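Local coordinates for agrobacterium tumefaciens DPS (Agrobacterium tumefaciens, PDB 1O9R), which protects DNA from oxidative damage without binding it, oxidising intracellular Fe(2+) with hydrogen peroxide and storing it as a ferric mineral inside a hollow dodecamer, at residues Ala27-Leu32 with Val87-Leu93. Numbering follows the deposited sequence.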
# COMPACT_ATOMS: atom_id res chain seq x y z
N ALA A 27 -18.27 -24.58 -17.56
CA ALA A 27 -17.40 -25.77 -17.82
C ALA A 27 -16.31 -25.41 -18.83
O ALA A 27 -15.15 -25.83 -18.65
CB ALA A 27 -18.26 -26.92 -18.41
N SER A 28 -16.63 -24.69 -19.89
CA SER A 28 -15.58 -24.31 -20.86
C SER A 28 -14.63 -23.28 -20.32
O SER A 28 -13.46 -23.26 -20.72
CB SER A 28 -16.22 -23.85 -22.17
OG SER A 28 -16.78 -24.98 -22.87
N VAL A 29 -15.10 -22.39 -19.42
CA VAL A 29 -14.19 -21.37 -18.83
C VAL A 29 -13.25 -22.08 -17.86
O VAL A 29 -12.03 -21.76 -17.86
CB VAL A 29 -15.06 -20.35 -18.06
CG1 VAL A 29 -14.19 -19.48 -17.12
CG2 VAL A 29 -15.85 -19.44 -19.03
N ILE A 30 -13.72 -23.04 -17.06
CA ILE A 30 -12.78 -23.78 -16.21
C ILE A 30 -11.76 -24.54 -17.05
O ILE A 30 -10.55 -24.58 -16.76
CB ILE A 30 -13.51 -24.73 -15.26
CG1 ILE A 30 -14.35 -23.92 -14.25
CG2 ILE A 30 -12.57 -25.68 -14.52
CD1 ILE A 30 -15.39 -24.72 -13.45
N ASP A 31 -12.23 -25.24 -18.11
CA ASP A 31 -11.26 -25.97 -18.97
C ASP A 31 -10.25 -24.99 -19.52
O ASP A 31 -9.04 -25.25 -19.53
CB ASP A 31 -12.11 -26.70 -20.04
CG ASP A 31 -11.30 -27.58 -20.97
OD1 ASP A 31 -10.06 -27.65 -20.93
OD2 ASP A 31 -11.89 -28.28 -21.81
N LEU A 32 -10.71 -23.81 -20.01
CA LEU A 32 -9.76 -22.85 -20.54
C LEU A 32 -8.77 -22.37 -19.48
O LEU A 32 -7.62 -22.13 -19.83
CB LEU A 32 -10.54 -21.64 -21.15
CG LEU A 32 -9.66 -20.74 -22.04
CD1 LEU A 32 -9.32 -21.55 -23.31
CD2 LEU A 32 -10.44 -19.50 -22.45
N VAL A 87 -16.98 -30.62 -15.60
CA VAL A 87 -16.21 -29.98 -16.61
C VAL A 87 -15.90 -30.98 -17.76
O VAL A 87 -16.12 -30.65 -18.93
CB VAL A 87 -14.90 -29.38 -16.05
CG1 VAL A 87 -14.10 -28.74 -17.16
CG2 VAL A 87 -15.30 -28.33 -14.99
N SER A 88 -15.49 -32.22 -17.40
CA SER A 88 -15.23 -33.20 -18.45
C SER A 88 -16.50 -33.47 -19.27
O SER A 88 -16.31 -33.64 -20.50
CB SER A 88 -14.81 -34.47 -17.73
OG SER A 88 -13.48 -34.37 -17.19
N SER A 89 -17.64 -33.60 -18.64
CA SER A 89 -18.86 -33.94 -19.44
C SER A 89 -19.39 -32.77 -20.21
O SER A 89 -20.20 -32.97 -21.15
CB SER A 89 -19.90 -34.58 -18.51
OG SER A 89 -20.44 -33.60 -17.64
N THR A 90 -19.05 -31.52 -19.89
CA THR A 90 -19.72 -30.34 -20.44
C THR A 90 -18.90 -29.40 -21.25
O THR A 90 -19.44 -28.64 -22.06
CB THR A 90 -20.37 -29.63 -19.22
OG1 THR A 90 -21.18 -30.57 -18.47
CG2 THR A 90 -21.27 -28.47 -19.66
N THR A 91 -17.57 -29.51 -21.11
CA THR A 91 -16.70 -28.62 -21.90
C THR A 91 -16.90 -28.76 -23.40
O THR A 91 -17.18 -29.88 -23.85
CB THR A 91 -15.21 -28.80 -21.54
OG1 THR A 91 -14.45 -27.88 -22.30
CG2 THR A 91 -14.75 -30.25 -21.85
N LYS A 92 -16.74 -27.67 -24.13
CA LYS A 92 -16.80 -27.70 -25.60
C LYS A 92 -15.40 -27.67 -26.20
O LYS A 92 -15.28 -27.70 -27.45
CB LYS A 92 -17.61 -26.53 -26.18
CG LYS A 92 -19.08 -26.58 -25.80
CD LYS A 92 -19.72 -27.91 -25.72
CE LYS A 92 -19.82 -28.86 -26.87
NZ LYS A 92 -20.62 -30.08 -26.52
N LEU A 93 -14.34 -27.66 -25.37
CA LEU A 93 -13.01 -27.57 -25.92
C LEU A 93 -12.38 -28.93 -26.20
O LEU A 93 -12.59 -29.86 -25.43
CB LEU A 93 -12.08 -26.82 -24.91
CG LEU A 93 -12.68 -25.48 -24.48
CD1 LEU A 93 -11.59 -24.85 -23.61
CD2 LEU A 93 -12.99 -24.58 -25.68
O HOH W 1 -19.25 -25.84 -22.23
O HOH W 2 -10.78 -30.31 -23.24
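The short helix 84-90 and the loop leaving it are packed and hydrogen-bonded onto the middle of the long helix 12-42, a mostly buried contact in which the two segments bury 437 Å² of surface, both sides summed. The arrangement is characteristic of Dps proteins, whose ferritin-like four-helix bundle carries a short helix in the connection between its second and third long helices. The small side chain of A27 lets the two backbones come close: its CA lies 4.5 Å from that of V87, and its CB 3.5 Å from T90 CB. V87 fits against the same helix, with its CG2 3.8 Å from I30 CG2 and its CG1 3.4 Å from A27 O.

Where the chain leaves helical geometry at T91, polar side chains of helix 12-42 hold the turn. T91 OG1 donates to D31 OD2 (2.6 Å) and accepts from L93 N (3.1 Å), closing an ST turn. K92 N donates to S28 OG (3.0 Å), which in turn donates to a water that also binds T90 O. L93 then points back to the helix, its CD1 4.0 Å from L32 CD1.

On the bundle side, S28, L32 and L93 also touch helix 103-130, through M120, R113, Y114 and E116. L84 of a second subunit packs on S88 and T91 as well as D31, and its L34 on I30, so helix 84-90 also borders a subunit interface.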